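Local structure of ribonucleoside-diphosphate reductase small chain 2 (Saccharomyces cerevisiae, 1JK0) at residues 162-166 / 167-171; 171-175 / 176-180. The protein forms, with its RNR2 partner, the small-subunit side of ribonucleotide reductase, the enzyme making deoxyribonucleotides for DNA synthesis, and is required for RNR2 folding and assembly with the large subunits. All blocks are in the same frame, centred on the assembly; numbering follows the deposited sequence.

Interaction 1 (162-166 / 167-171); sequences AFIER and WISND
Arg166 runs alongside the indole of Trp167 where helix 155-166 gives way to the loop leading to helix 175-188, in the ferritin-like helical fold of the small chain. Its CB lies 3.9 Å from Trp167 CD1. CG, anti to the backbone N (chi1 -162°), sits over the face of the five-membered ring in a CH-pi contact, 4.2 Å from the centroid. CD follows to 3.6 Å from Trp167 NE1; there the chain bends at chi3, and NH1 reaches Glu249 of helix 240-258 in a salt bridge, with the indole NE1 near the plane of the guanidinium at its edge. Phe163 meets the same indole: its CE2 lies 3.8 Å from Trp167 CD1, with the ring planes inclined at 59°, an oblique aromatic pair. Both rings also pack on Ile246 of helix 240-258, and Trp167 touches Ala181 of helix 175-188 as well. Ile164 CG2 and Ile168 CD1 lie side by side one turn apart, on the flank facing helix 175-188. The backbone bonds change span here. Phe163 O accepts from both Arg166 N and Trp167 N, whereas Ile164 O reaches five residues on to Ser169 N, 2.9 Å away and nearly straight at 172°. The hydroxyl Ser169 OG adds a second, weak bond to that same Ile164 O at 3.3 Å.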
loop_
_atom_site.group_PDB
_atom_site.type_symbol
_atom_site.label_atom_id
_atom_site.label_comp_id
_atom_site.label_asym_id
_atom_site.label_seq_id
_atom_site.Cartn_x
_atom_site.Cartn_y
_atom_site.Cartn_z
ATOM N N ALA B 162 26.628 6.106 6.610
ATOM C CA ALA B 162 27.575 5.032 6.928
ATOM C C ALA B 162 27.020 4.122 8.010
ATOM O O ALA B 162 27.192 2.901 7.954
ATOM C CB ALA B 162 28.909 5.614 7.378
ATOM N N PHE B 163 26.363 4.731 8.992
ATOM C CA PHE B 163 25.760 3.995 10.092
ATOM C C PHE B 163 24.776 2.975 9.521
ATOM O O PHE B 163 24.864 1.786 9.817
ATOM C CB PHE B 163 25.060 4.975 11.036
ATOM C CG PHE B 163 24.320 4.317 12.166
ATOM C CD1 PHE B 163 22.958 4.049 12.062
ATOM C CD2 PHE B 163 24.978 3.990 13.341
ATOM C CE1 PHE B 163 22.263 3.471 13.114
ATOM C CE2 PHE B 163 24.294 3.412 14.397
ATOM C CZ PHE B 163 22.931 3.153 14.284
ATOM N N ILE B 164 23.849 3.437 8.690
ATOM C CA ILE B 164 22.886 2.532 8.081
ATOM C C ILE B 164 23.637 1.528 7.201
ATOM O O ILE B 164 23.153 0.427 6.938
ATOM C CB ILE B 164 21.846 3.304 7.227
ATOM C CG1 ILE B 164 21.060 4.260 8.124
ATOM C CG2 ILE B 164 20.901 2.333 6.540
ATOM C CD1 ILE B 164 20.010 5.084 7.388
ATOM N N GLU B 165 24.830 1.911 6.755
ATOM C CA GLU B 165 25.642 1.040 5.909
ATOM C C GLU B 165 26.361 -0.005 6.755
ATOM O O GLU B 165 26.850 -1.011 6.238
ATOM C CB GLU B 165 26.682 1.861 5.149
ATOM C CG GLU B 165 27.564 1.030 4.239
ATOM C CD GLU B 165 26.780 0.393 3.110
ATOM O OE1 GLU B 165 26.972 -0.817 2.856
ATOM O OE2 GLU B 165 25.976 1.109 2.472
ATOM N N ARG B 166 26.404 0.235 8.062
ATOM C CA ARG B 166 27.089 -0.653 8.993
ATOM C C ARG B 166 26.240 -1.800 9.549
ATOM O O ARG B 166 26.578 -2.973 9.373
ATOM C CB ARG B 166 27.662 0.182 10.150
ATOM C CG ARG B 166 28.746 -0.505 10.972
ATOM C CD ARG B 166 29.195 0.337 12.175
ATOM N NE ARG B 166 29.781 1.623 11.798
ATOM C CZ ARG B 166 29.112 2.770 11.714
ATOM N NH1 ARG B 166 27.814 2.811 11.982
ATOM N NH2 ARG B 166 29.743 3.882 11.362
ATOM N N TRP B 167 25.137 -1.466 10.214
ATOM C CA TRP B 167 24.289 -2.488 10.813
ATOM C C TRP B 167 23.095 -2.973 9.985
ATOM O O TRP B 167 22.718 -4.140 10.080
ATOM C CB TRP B 167 23.789 -2.009 12.173
ATOM C CG TRP B 167 24.850 -1.399 13.053
ATOM C CD1 TRP B 167 25.180 -0.081 13.137
ATOM C CD2 TRP B 167 25.672 -2.079 14.014
ATOM N NE1 TRP B 167 26.149 0.107 14.098
ATOM C CE2 TRP B 167 26.467 -1.103 14.652
ATOM C CE3 TRP B 167 25.810 -3.418 14.401
ATOM C CZ2 TRP B 167 27.383 -1.420 15.654
ATOM C CZ3 TRP B 167 26.725 -3.733 15.402
ATOM C CH2 TRP B 167 27.497 -2.735 16.015
ATOM N N ILE B 168 22.502 -2.097 9.177
ATOM C CA ILE B 168 21.339 -2.472 8.365
ATOM C C ILE B 168 21.633 -3.016 6.963
ATOM O O ILE B 168 21.199 -4.114 6.620
ATOM C CB ILE B 168 20.369 -1.283 8.181
ATOM C CG1 ILE B 168 19.933 -0.734 9.533
ATOM C CG2 ILE B 168 19.164 -1.724 7.360
ATOM C CD1 ILE B 168 19.043 0.477 9.405
ATOM N N SER B 169 22.346 -2.236 6.149
ATOM C CA SER B 169 22.657 -2.634 4.769
ATOM C C SER B 169 23.668 -3.771 4.673
ATOM O O SER B 169 23.519 -4.675 3.848
ATOM C CB SER B 169 23.169 -1.427 3.973
ATOM O OG SER B 169 22.200 -0.391 3.929
ATOM N N ASN B 170 24.693 -3.715 5.521
ATOM C CA ASN B 170 25.742 -4.732 5.558
ATOM C C ASN B 170 25.158 -6.143 5.590
ATOM O O ASN B 170 24.309 -6.459 6.423
ATOM C CB ASN B 170 26.651 -4.490 6.779
ATOM C CG ASN B 170 27.525 -5.689 7.113
ATOM O OD1 ASN B 170 28.015 -6.378 6.221
ATOM N ND2 ASN B 170 27.737 -5.929 8.403
ATOM N N ASP B 171 25.615 -6.986 4.670
ATOM C CA ASP B 171 25.138 -8.360 4.591
ATOM C C ASP B 171 25.352 -9.056 5.933
ATOM O O ASP B 171 24.448 -9.684 6.476
ATOM C CB ASP B 171 25.888 -9.112 3.484
ATOM C CG ASP B 171 25.276 -10.480 3.179
ATOM O OD1 ASP B 171 25.381 -11.393 4.030
ATOM O OD2 ASP B 171 24.687 -10.645 2.084
#

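Interaction 2 (171-175 / 176-180)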
loop_
_atom_site.group_PDB
_atom_site.type_symbol
_atom_site.label_atom_id
_atom_site.label_comp_id
_atom_site.label_asym_id
_atom_site.label_seq_id
_atom_site.Cartn_x
_atom_site.Cartn_y
_atom_site.Cartn_z
ATOM N N ASP B 171 25.615 -6.986 4.670
ATOM C CA ASP B 171 25.138 -8.360 4.591
ATOM C C ASP B 171 25.352 -9.056 5.933
ATOM O O ASP B 171 24.448 -9.684 6.476
ATOM C CB ASP B 171 25.888 -9.112 3.484
ATOM C CG ASP B 171 25.276 -10.480 3.179
ATOM O OD1 ASP B 171 25.381 -11.393 4.030
ATOM O OD2 ASP B 171 24.687 -10.645 2.084
ATOM N N ASP B 172 26.553 -8.920 6.474
ATOM C CA ASP B 172 26.884 -9.545 7.740
ATOM C C ASP B 172 26.177 -8.869 8.910
ATOM O O ASP B 172 26.812 -8.230 9.754
ATOM C CB ASP B 172 28.400 -9.523 7.933
ATOM C CG ASP B 172 28.825 -10.125 9.247
ATOM O OD1 ASP B 172 28.340 -11.232 9.587
ATOM O OD2 ASP B 172 29.653 -9.489 9.933
ATOM N N SER B 173 24.855 -9.020 8.946
ATOM C CA SER B 173 24.022 -8.444 10.002
ATOM C C SER B 173 22.872 -9.379 10.381
ATOM O O SER B 173 22.450 -10.212 9.580
ATOM C CB SER B 173 23.441 -7.105 9.543
ATOM O OG SER B 173 22.614 -7.277 8.403
ATOM N N LEU B 174 22.371 -9.235 11.604
ATOM C CA LEU B 174 21.259 -10.049 12.087
ATOM C C LEU B 174 20.008 -9.193 12.266
ATOM O O LEU B 174 20.101 -7.994 12.539
ATOM C CB LEU B 174 21.621 -10.696 13.416
ATOM C CG LEU B 174 22.677 -11.798 13.384
ATOM C CD1 LEU B 174 23.023 -12.210 14.813
ATOM C CD2 LEU B 174 22.157 -12.983 12.594
ATOM N N TYR B 175 18.842 -9.818 12.126
ATOM C CA TYR B 175 17.558 -9.129 12.246
ATOM C C TYR B 175 17.423 -8.306 13.519
ATOM O O TYR B 175 17.040 -7.130 13.478
ATOM C CB TYR B 175 16.414 -10.137 12.171
ATOM C CG TYR B 175 15.048 -9.503 12.265
ATOM C CD1 TYR B 175 14.627 -8.576 11.318
ATOM C CD2 TYR B 175 14.182 -9.812 13.314
ATOM C CE1 TYR B 175 13.383 -7.971 11.409
ATOM C CE2 TYR B 175 12.934 -9.214 13.412
ATOM C CZ TYR B 175 12.542 -8.293 12.455
ATOM O OH TYR B 175 11.309 -7.697 12.539
ATOM N N ALA B 176 17.730 -8.925 14.653
ATOM C CA ALA B 176 17.635 -8.225 15.921
ATOM C C ALA B 176 18.497 -6.977 15.861
ATOM O O ALA B 176 18.085 -5.916 16.315
ATOM C CB ALA B 176 18.088 -9.122 17.049
ATOM N N GLU B 177 19.695 -7.110 15.294
ATOM C CA GLU B 177 20.601 -5.980 15.171
ATOM C C GLU B 177 19.986 -4.877 14.319
ATOM O O GLU B 177 19.823 -3.739 14.786
ATOM C CB GLU B 177 21.930 -6.430 14.571
ATOM C CG GLU B 177 22.825 -7.145 15.572
ATOM C CD GLU B 177 24.080 -7.723 14.944
ATOM O OE1 GLU B 177 24.871 -8.339 15.689
ATOM O OE2 GLU B 177 24.267 -7.568 13.714
ATOM N N ARG B 178 19.636 -5.214 13.079
ATOM C CA ARG B 178 19.027 -4.251 12.166
ATOM C C ARG B 178 17.860 -3.546 12.848
ATOM O O ARG B 178 17.581 -2.383 12.572
ATOM C CB ARG B 178 18.513 -4.946 10.907
ATOM C CG ARG B 178 19.543 -5.781 10.175
ATOM C CD ARG B 178 19.110 -6.044 8.741
ATOM N NE ARG B 178 18.223 -7.196 8.581
ATOM C CZ ARG B 178 18.633 -8.457 8.619
ATOM N NH1 ARG B 178 19.913 -8.725 8.820
ATOM N NH2 ARG B 178 17.772 -9.447 8.429
ATOM N N LEU B 179 17.169 -4.253 13.732
ATOM C CA LEU B 179 16.050 -3.652 14.437
ATOM C C LEU B 179 16.555 -2.534 15.344
ATOM O O LEU B 179 16.089 -1.402 15.256
ATOM C CB LEU B 179 15.313 -4.717 15.253
ATOM C CG LEU B 179 13.832 -4.970 14.958
ATOM C CD1 LEU B 179 13.491 -4.737 13.497
ATOM C CD2 LEU B 179 13.521 -6.388 15.355
ATOM N N VAL B 180 17.525 -2.842 16.199
ATOM C CA VAL B 180 18.073 -1.835 17.110
ATOM C C VAL B 180 18.588 -0.609 16.335
ATOM O O VAL B 180 18.349 0.534 16.728
ATOM C CB VAL B 180 19.210 -2.430 17.976
ATOM C CG1 VAL B 180 19.720 -1.382 18.948
ATOM C CG2 VAL B 180 18.701 -3.645 18.741
#
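The extended backbone of Ser173 and Leu174 turns into helix 175-188 with Leu174 as N-cap: Arg178 N bonds Leu174 O at 2.9 Å, and Leu179 N bonds Tyr175 O one residue on. Glu177, three residues past the cap, sends its extended chain back, and OE2 takes the Leu174 backbone N at 3.3 Å, the donor standing above the carboxylate plane. Arg178 also folds back, bent at chi3 (-85°), its guanidinium lying with one face over Tyr175 N. From there NH1 meets Ser173 twice: OG at 3.1 Å, tilted slightly from the guanidinium plane, and the carbonyl O, in plane at 3.0 Å but poorly angled and weak. Ser173 OG is also bonded to Asn170 O, and Arg178 NH2 goes on to Gln107 OE1. With an alanine in place of Arg178, Gln107 OE1 would probably lose this mate and Ser173 OG would keep, of the two bonds described, only that to Asn170 O. On another side, Leu179 CD2 sits over one face of the Tyr175 ring, 3.5 Å from Tyr175 CE2, while Leu179 CD1 lies 3.8 Å from Tyr175 OH; both residues touch Leu230 of helix 207-232. Glu177 is the N3 residue, and its bond to the N-cap N is one half of a capping box, a signature of helix N-termini; the other half is missing, since leucine has no side-chain acceptor for Glu177 N.

How the interactions relate
Coming from the N-terminal side, the chain runs along helix 155-166, through interaction 1 into the connecting loop, and through interaction 2 into helix 175-188. The contacts neither nest nor cross: they follow in sequence, with Asp171 as the shared residue, and each closes a local turn at one end of the loop. The two contacts also meet directly, since Arg178 CD packs 3.5 Å from Ile168 O and Ser173 CB lies 3.1 Å from Trp167 O. Residues of both contacts pack on helix 240-258, while interaction 2 additionally touches helices 13-21 and 207-232. Together they join two consecutive helices of the bundle to the helices around them.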